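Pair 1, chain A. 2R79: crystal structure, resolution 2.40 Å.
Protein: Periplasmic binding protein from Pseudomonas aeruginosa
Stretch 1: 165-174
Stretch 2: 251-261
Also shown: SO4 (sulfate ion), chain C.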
# COMPACT_ATOMS: atom_id res chain seq x y z
N ASP A 165 -18.92 16.21 -25.15
CA ASP A 165 -18.56 16.71 -26.48
C ASP A 165 -17.51 17.82 -26.35
O ASP A 165 -16.55 17.88 -27.11
CB ASP A 165 -19.79 17.26 -27.20
CG ASP A 165 -19.46 17.87 -28.55
OD1 ASP A 165 -19.04 17.12 -29.45
OD2 ASP A 165 -19.60 19.10 -28.72
N TRP A 166 -17.72 18.70 -25.37
CA TRP A 166 -16.80 19.81 -25.12
C TRP A 166 -15.42 19.24 -24.81
O TRP A 166 -14.40 19.71 -25.33
CB TRP A 166 -17.29 20.62 -23.93
CG TRP A 166 -16.54 21.88 -23.69
CD1 TRP A 166 -16.86 23.13 -24.16
CD2 TRP A 166 -15.37 22.04 -22.88
NE1 TRP A 166 -15.96 24.05 -23.68
CE2 TRP A 166 -15.04 23.41 -22.89
CE3 TRP A 166 -14.57 21.15 -22.14
CZ2 TRP A 166 -13.94 23.92 -22.19
CZ3 TRP A 166 -13.48 21.66 -21.44
CH2 TRP A 166 -13.18 23.04 -21.47
N VAL A 167 -15.38 18.22 -23.97
CA VAL A 167 -14.13 17.59 -23.60
C VAL A 167 -13.44 16.91 -24.78
O VAL A 167 -12.21 16.98 -24.91
CB VAL A 167 -14.34 16.56 -22.45
CG1 VAL A 167 -13.12 15.65 -22.32
CG2 VAL A 167 -14.57 17.30 -21.14
N LEU A 168 -14.20 16.26 -25.65
CA LEU A 168 -13.60 15.60 -26.80
C LEU A 168 -13.02 16.64 -27.75
O LEU A 168 -11.90 16.48 -28.24
CB LEU A 168 -14.63 14.73 -27.53
CG LEU A 168 -15.12 13.45 -26.83
CD1 LEU A 168 -16.13 12.72 -27.73
CD2 LEU A 168 -13.93 12.54 -26.54
N ASN A 169 -13.77 17.70 -28.00
CA ASN A 169 -13.30 18.74 -28.90
C ASN A 169 -12.07 19.45 -28.35
O ASN A 169 -11.08 19.62 -29.06
CB ASN A 169 -14.41 19.77 -29.17
CG ASN A 169 -15.50 19.20 -30.07
OD1 ASN A 169 -15.22 18.66 -31.15
ND2 ASN A 169 -16.76 19.33 -29.64
N ARG A 170 -12.13 19.86 -27.09
CA ARG A 170 -11.01 20.55 -26.48
C ARG A 170 -9.76 19.69 -26.38
O ARG A 170 -8.67 20.23 -26.26
CB ARG A 170 -11.41 21.07 -25.10
CG ARG A 170 -12.42 22.20 -25.15
CD ARG A 170 -11.76 23.48 -25.58
NE ARG A 170 -12.70 24.59 -25.59
CZ ARG A 170 -12.32 25.87 -25.62
NH1 ARG A 170 -11.03 26.18 -25.63
NH2 ARG A 170 -13.23 26.83 -25.64
N ALA A 171 -9.92 18.38 -26.43
CA ALA A 171 -8.77 17.48 -26.35
C ALA A 171 -8.22 17.13 -27.74
O ALA A 171 -7.31 16.32 -27.87
CB ALA A 171 -9.12 16.21 -25.58
N GLY A 172 -8.79 17.74 -28.78
CA GLY A 172 -8.31 17.48 -30.13
C GLY A 172 -8.95 16.35 -30.92
O GLY A 172 -8.43 15.95 -31.95
N ALA A 173 -10.08 15.82 -30.45
CA ALA A 173 -10.74 14.73 -31.15
C ALA A 173 -11.98 15.21 -31.88
O ALA A 173 -12.44 16.33 -31.65
CB ALA A 173 -11.11 13.63 -30.17
N ARG A 174 -12.51 14.37 -32.76
CA ARG A 174 -13.74 14.66 -33.51
C ARG A 174 -14.83 13.77 -32.94
O ARG A 174 -14.72 12.54 -33.00
CB ARG A 174 -13.58 14.34 -34.99
CG ARG A 174 -12.60 15.21 -35.75
CD ARG A 174 -13.28 16.38 -36.44
NE ARG A 174 -12.36 17.05 -37.36
CZ ARG A 174 -11.48 17.99 -37.01
NH1 ARG A 174 -11.39 18.38 -35.75
NH2 ARG A 174 -10.68 18.52 -37.93
N GLY A 251 -7.40 17.13 -17.17
CA GLY A 251 -8.06 16.04 -17.87
C GLY A 251 -7.81 16.11 -19.37
O GLY A 251 -7.55 15.10 -20.01
N LEU A 252 -7.86 17.32 -19.92
CA LEU A 252 -7.62 17.51 -21.35
C LEU A 252 -6.19 17.14 -21.72
O LEU A 252 -5.94 16.61 -22.82
CB LEU A 252 -7.88 18.97 -21.74
CG LEU A 252 -9.31 19.51 -21.58
CD1 LEU A 252 -9.33 20.97 -21.95
CD2 LEU A 252 -10.28 18.74 -22.45
N ALA A 253 -5.24 17.40 -20.82
CA ALA A 253 -3.84 17.09 -21.10
C ALA A 253 -3.63 15.60 -21.24
O ALA A 253 -2.88 15.14 -22.10
CB ALA A 253 -2.94 17.64 -19.98
N ALA A 254 -4.29 14.83 -20.38
CA ALA A 254 -4.17 13.38 -20.42
C ALA A 254 -4.84 12.83 -21.68
O ALA A 254 -4.26 12.02 -22.39
CB ALA A 254 -4.80 12.78 -19.17
N LEU A 255 -6.07 13.28 -21.96
CA LEU A 255 -6.78 12.81 -23.14
C LEU A 255 -6.07 13.15 -24.45
O LEU A 255 -5.91 12.29 -25.31
CB LEU A 255 -8.20 13.40 -23.20
CG LEU A 255 -9.26 12.69 -22.37
CD1 LEU A 255 -10.53 13.51 -22.38
CD2 LEU A 255 -9.52 11.30 -22.94
N SER A 256 -5.63 14.40 -24.60
CA SER A 256 -4.96 14.81 -25.82
C SER A 256 -3.67 14.03 -26.03
O SER A 256 -3.27 13.78 -27.16
CB SER A 256 -4.72 16.33 -25.84
OG SER A 256 -3.83 16.76 -24.82
N ALA A 257 -3.02 13.64 -24.93
CA ALA A 257 -1.79 12.86 -25.03
C ALA A 257 -2.13 11.47 -25.57
O ALA A 257 -1.38 10.89 -26.37
CB ALA A 257 -1.12 12.74 -23.66
N ALA A 258 -3.27 10.93 -25.15
CA ALA A 258 -3.73 9.62 -25.62
C ALA A 258 -4.21 9.71 -27.07
O ALA A 258 -4.09 8.75 -27.83
CB ALA A 258 -4.85 9.10 -24.73
N PHE A 259 -4.77 10.86 -27.45
CA PHE A 259 -5.28 11.09 -28.80
C PHE A 259 -4.17 11.34 -29.83
O PHE A 259 -4.35 11.05 -31.02
CB PHE A 259 -6.27 12.26 -28.80
CG PHE A 259 -7.57 11.97 -28.08
CD1 PHE A 259 -8.43 13.01 -27.74
CD2 PHE A 259 -7.94 10.66 -27.76
CE1 PHE A 259 -9.65 12.75 -27.09
CE2 PHE A 259 -9.15 10.40 -27.10
CZ PHE A 259 -10.00 11.45 -26.77
N TYR A 260 -3.05 11.89 -29.38
CA TYR A 260 -1.90 12.17 -30.25
C TYR A 260 -0.68 11.56 -29.58
O TYR A 260 0.18 12.29 -29.07
CB TYR A 260 -1.68 13.67 -30.43
CG TYR A 260 -2.83 14.38 -31.08
CD1 TYR A 260 -3.92 14.82 -30.34
CD2 TYR A 260 -2.87 14.54 -32.47
CE1 TYR A 260 -5.02 15.41 -30.96
CE2 TYR A 260 -3.96 15.12 -33.10
CZ TYR A 260 -5.03 15.55 -32.33
OH TYR A 260 -6.11 16.14 -32.95
N PRO A 261 -0.58 10.23 -29.57
CA PRO A 261 0.54 9.51 -28.94
C PRO A 261 1.93 9.84 -29.45
O PRO A 261 2.92 9.58 -28.76
CB PRO A 261 0.16 8.04 -29.15
CG PRO A 261 -0.60 8.07 -30.42
CD PRO A 261 -1.47 9.29 -30.27
S SO4 C . -16.96 27.19 -25.68
O1 SO4 C . -17.48 28.59 -25.64
O2 SO4 C . -17.99 26.23 -26.22
O3 SO4 C . -15.75 27.21 -26.56
O4 SO4 C . -16.52 26.72 -24.33

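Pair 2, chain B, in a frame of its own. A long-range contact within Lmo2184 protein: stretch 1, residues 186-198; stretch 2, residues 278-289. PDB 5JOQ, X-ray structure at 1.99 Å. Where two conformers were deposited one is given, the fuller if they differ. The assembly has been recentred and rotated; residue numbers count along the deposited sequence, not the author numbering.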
# COMPACT_ATOMS: atom_id res chain seq x y z
N ALA B 186 22.97 -4.21 6.53
CA ALA B 186 21.95 -3.28 6.06
C ALA B 186 21.72 -2.19 7.10
O ALA B 186 22.08 -2.35 8.27
CB ALA B 186 20.63 -4.02 5.77
N TYR B 187 21.07 -1.10 6.67
CA TYR B 187 20.97 0.08 7.54
C TYR B 187 20.21 -0.21 8.83
O TYR B 187 20.62 0.22 9.92
CB TYR B 187 20.30 1.21 6.76
CG TYR B 187 19.82 2.38 7.63
CD1 TYR B 187 20.72 3.14 8.39
CD2 TYR B 187 18.47 2.73 7.67
CE1 TYR B 187 20.31 4.22 9.17
CE2 TYR B 187 18.03 3.81 8.44
CZ TYR B 187 18.96 4.55 9.17
OH TYR B 187 18.53 5.61 9.92
N ILE B 188 19.07 -0.91 8.75
CA ILE B 188 18.35 -1.19 9.99
C ILE B 188 19.19 -2.10 10.88
O ILE B 188 19.16 -1.97 12.10
CB ILE B 188 16.97 -1.82 9.73
CG1 ILE B 188 16.09 -0.90 8.87
CG2 ILE B 188 16.27 -2.18 11.09
CD1 ILE B 188 15.74 0.37 9.52
N GLY B 189 19.95 -3.03 10.29
CA GLY B 189 20.92 -3.79 11.10
C GLY B 189 21.97 -2.92 11.76
O GLY B 189 22.40 -3.18 12.90
N ASP B 190 22.43 -1.88 11.05
CA ASP B 190 23.38 -0.95 11.63
C ASP B 190 22.78 -0.21 12.83
O ASP B 190 23.45 0.02 13.84
CB ASP B 190 23.86 0.04 10.56
CG ASP B 190 25.10 0.79 10.97
OD1 ASP B 190 26.04 0.12 11.47
OD2 ASP B 190 25.16 2.02 10.82
N LEU B 191 21.50 0.19 12.74
CA LEU B 191 20.87 0.87 13.88
C LEU B 191 20.81 -0.04 15.09
O LEU B 191 21.10 0.39 16.22
CB LEU B 191 19.45 1.34 13.51
CG LEU B 191 19.35 2.40 12.41
CD1 LEU B 191 17.85 2.60 12.14
CD2 LEU B 191 19.91 3.72 12.97
N VAL B 192 20.40 -1.30 14.89
CA VAL B 192 20.36 -2.25 16.00
C VAL B 192 21.74 -2.39 16.63
O VAL B 192 21.89 -2.36 17.85
CB VAL B 192 19.82 -3.61 15.52
CG1 VAL B 192 20.05 -4.68 16.60
CG2 VAL B 192 18.30 -3.51 15.19
N LYS B 193 22.77 -2.54 15.79
CA LYS B 193 24.14 -2.69 16.29
C LYS B 193 24.55 -1.48 17.12
O LYS B 193 25.13 -1.61 18.20
CB LYS B 193 25.11 -2.87 15.11
CG LYS B 193 26.59 -3.06 15.54
CD LYS B 193 27.55 -3.23 14.34
CE LYS B 193 28.06 -1.87 13.82
NZ LYS B 193 29.11 -1.96 12.72
N LEU B 194 24.32 -0.28 16.58
CA LEU B 194 24.78 0.93 17.26
C LEU B 194 24.05 1.12 18.59
O LEU B 194 24.64 1.64 19.54
CB LEU B 194 24.55 2.14 16.36
CG LEU B 194 25.46 2.21 15.10
CD1 LEU B 194 24.97 3.34 14.19
CD2 LEU B 194 26.92 2.42 15.43
N ALA B 195 22.78 0.72 18.66
CA ALA B 195 22.02 0.80 19.91
C ALA B 195 22.30 -0.36 20.85
O ALA B 195 21.65 -0.48 21.91
CB ALA B 195 20.52 0.87 19.59
N GLY B 196 23.26 -1.22 20.52
CA GLY B 196 23.70 -2.24 21.45
C GLY B 196 23.06 -3.60 21.26
O GLY B 196 23.48 -4.55 21.92
N GLY B 197 22.09 -3.72 20.35
CA GLY B 197 21.46 -5.01 20.12
C GLY B 197 22.43 -6.00 19.49
O GLY B 197 23.29 -5.63 18.70
N GLU B 198 22.28 -7.29 19.83
CA GLU B 198 23.06 -8.38 19.25
C GLU B 198 22.20 -9.14 18.24
O GLU B 198 21.30 -9.89 18.62
CB GLU B 198 23.57 -9.31 20.35
CG GLU B 198 24.28 -10.54 19.83
CD GLU B 198 24.65 -11.53 20.95
OE1 GLU B 198 24.73 -11.12 22.14
OE2 GLU B 198 24.86 -12.72 20.64
N GLU B 278 17.19 10.41 15.08
CA GLU B 278 15.90 10.14 15.67
C GLU B 278 15.62 8.62 15.70
O GLU B 278 15.17 8.10 16.68
CB GLU B 278 14.81 10.87 14.91
CG GLU B 278 13.43 10.72 15.51
CD GLU B 278 12.35 11.48 14.76
OE1 GLU B 278 12.65 12.16 13.77
OE2 GLU B 278 11.18 11.37 15.16
N ALA B 279 15.94 7.95 14.60
CA ALA B 279 15.74 6.51 14.49
C ALA B 279 16.54 5.77 15.54
O ALA B 279 16.04 4.83 16.18
CB ALA B 279 16.13 6.03 13.09
N LEU B 280 17.80 6.17 15.74
CA LEU B 280 18.63 5.50 16.74
C LEU B 280 18.07 5.68 18.15
O LEU B 280 18.14 4.77 18.98
CB LEU B 280 20.06 6.03 16.65
CG LEU B 280 21.13 5.23 17.39
CD1 LEU B 280 21.15 3.79 16.90
CD2 LEU B 280 22.51 5.91 17.22
N LYS B 281 17.50 6.85 18.44
CA LYS B 281 16.93 7.08 19.77
C LYS B 281 15.67 6.25 19.98
O LYS B 281 15.40 5.78 21.10
CB LYS B 281 16.60 8.56 19.94
CG LYS B 281 17.80 9.48 20.03
CD LYS B 281 17.40 10.98 20.07
CE LYS B 281 18.58 11.88 19.66
NZ LYS B 281 18.19 13.15 18.94
N GLU B 282 14.85 6.13 18.94
CA GLU B 282 13.67 5.26 19.03
C GLU B 282 14.10 3.80 19.17
O GLU B 282 13.50 3.03 19.94
CB GLU B 282 12.79 5.50 17.80
CG GLU B 282 11.38 5.03 17.92
CD GLU B 282 10.70 5.62 19.15
OE1 GLU B 282 10.86 6.85 19.45
OE2 GLU B 282 10.05 4.83 19.84
N MET B 283 15.20 3.41 18.50
CA MET B 283 15.71 2.05 18.63
C MET B 283 16.12 1.76 20.06
O MET B 283 15.82 0.69 20.61
CB MET B 283 16.88 1.82 17.67
CG MET B 283 17.42 0.39 17.70
SD MET B 283 16.26 -0.83 17.07
CE MET B 283 16.11 -0.37 15.32
N GLU B 284 16.79 2.73 20.70
CA GLU B 284 17.22 2.54 22.08
C GLU B 284 16.02 2.34 23.00
O GLU B 284 16.07 1.52 23.92
CB GLU B 284 18.08 3.74 22.52
CG GLU B 284 18.66 3.57 23.89
CD GLU B 284 19.34 4.83 24.42
OE1 GLU B 284 19.59 5.80 23.65
OE2 GLU B 284 19.61 4.84 25.64
N LYS B 285 14.91 3.04 22.74
CA LYS B 285 13.71 2.87 23.56
C LYS B 285 13.14 1.46 23.43
O LYS B 285 12.76 0.84 24.44
CB LYS B 285 12.64 3.89 23.17
CG LYS B 285 12.95 5.31 23.60
CD LYS B 285 11.83 6.27 23.22
CE LYS B 285 12.32 7.71 23.31
NZ LYS B 285 11.50 8.63 22.46
N MET B 286 13.08 0.95 22.21
CA MET B 286 12.53 -0.39 21.98
C MET B 286 13.41 -1.48 22.58
O MET B 286 12.89 -2.47 23.10
CB MET B 286 12.38 -0.63 20.48
CG MET B 286 11.14 0.03 19.90
SD MET B 286 11.01 -0.25 18.12
CE MET B 286 12.34 0.74 17.51
N LEU B 287 14.73 -1.34 22.48
CA LEU B 287 15.62 -2.41 22.92
C LEU B 287 15.69 -2.50 24.44
O LEU B 287 15.93 -3.59 24.97
CB LEU B 287 17.03 -2.21 22.35
CG LEU B 287 17.15 -2.33 20.83
CD1 LEU B 287 18.66 -2.36 20.42
CD2 LEU B 287 16.37 -3.54 20.35
N TYR B 288 15.53 -1.39 25.15
CA TYR B 288 15.72 -1.38 26.60
C TYR B 288 14.51 -0.94 27.42
O TYR B 288 14.43 -1.30 28.59
CB TYR B 288 16.91 -0.49 26.99
CG TYR B 288 18.15 -0.89 26.24
CD1 TYR B 288 18.92 -1.98 26.65
CD2 TYR B 288 18.53 -0.21 25.09
CE1 TYR B 288 20.04 -2.39 25.93
CE2 TYR B 288 19.64 -0.62 24.34
CZ TYR B 288 20.40 -1.70 24.78
OH TYR B 288 21.49 -2.12 24.03
N ASP B 289 13.60 -0.14 26.85
CA ASP B 289 12.46 0.35 27.62
C ASP B 289 11.39 -0.72 27.82
O ASP B 289 10.73 -0.74 28.87
CB ASP B 289 11.82 1.58 26.94
CG ASP B 289 12.62 2.86 27.14
OD1 ASP B 289 13.82 2.77 27.52
OD2 ASP B 289 12.06 3.96 26.91

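One way to seat the end of a helix against another is to place a small residue where the backbones approach closely and to let a tyrosine from the partner hold the turn that follows. Pair 1 and pair 2 illustrate this. In both, a helix ends against a second helix at nearly the same signed crossing angle, -59° in pair 1 and -60° in pair 2, with axes approaching to 9.7 and 9.3 Å. Fourteen central residues superpose with an RMSD of 0.7 Å.

The pivot is an alanine in both, A:Ala171 matching B:Ala195, whose CA-to-CB bond points toward the other helix. At this alanine the backbones come close: the CA atoms of A:Ala171 and A:Ser256 lie 4.7 Å apart, and those of B:Ala195 and B:Glu284 5.5 Å. The next residue, A:Gly172 or B:Gly196, has positive phi, and a CB there would be jammed against the preceding carbonyl oxygen. It would also strike the matched tyrosine. An ideal CB on A:Gly172 would fall 2.7 Å from A:Tyr260 CE1, and one on B:Gly196 2.3 Å from B:Tyr288 OH.

These tyrosines overlay closely, yet choose different acceptors. A:Tyr260 OH donates a hydrogen bond to A:Gly172 O at 2.5 Å, whereas B:Tyr288 OH donates to B:Ala195 O at 2.7 Å, one residue earlier. The tyrosine is the same in both, but the carbonyl it binds differs by one position.

Around the alanine, the apolar filling varies. A:Leu252 and B:Leu280 are matched leucines with different rotamers, chi1 m and t, but their ends both approach the first helix; A:Leu252 CD2 is 3.7 Å from A:Arg170 CB, and B:Leu280 CD1 is 3.8 Å from B:Leu194 CB. Three residues further along the second helix, A:Leu255 CD1 meets A:Val167 CG1 at 3.4 Å. In pair 2 the longer, flexible B:Met283 takes this place, its CG 3.7 Å from B:Ala195 CB and its CE 3.8 Å from B:Val192 CG2.

The third solution concerns A:Phe259 and B:Leu287. The phenyl ring reaches A:Ala173 CB, 3.5 Å from its CE1, and A:Leu168 CD2, 4.1 Å from its CZ. In pair 2 the smaller leucine faces a glycine: B:Leu287 CD1 lies 3.7 Å from B:Gly197 N, and a CB on that glycine would fall 3.2 Å from the same methyl, a tight fit, besides clashing with B:Val192 CG1. Similar backbones thus accommodate different side chains, with 460 Å² buried in pair 1 and 509 Å² in pair 2.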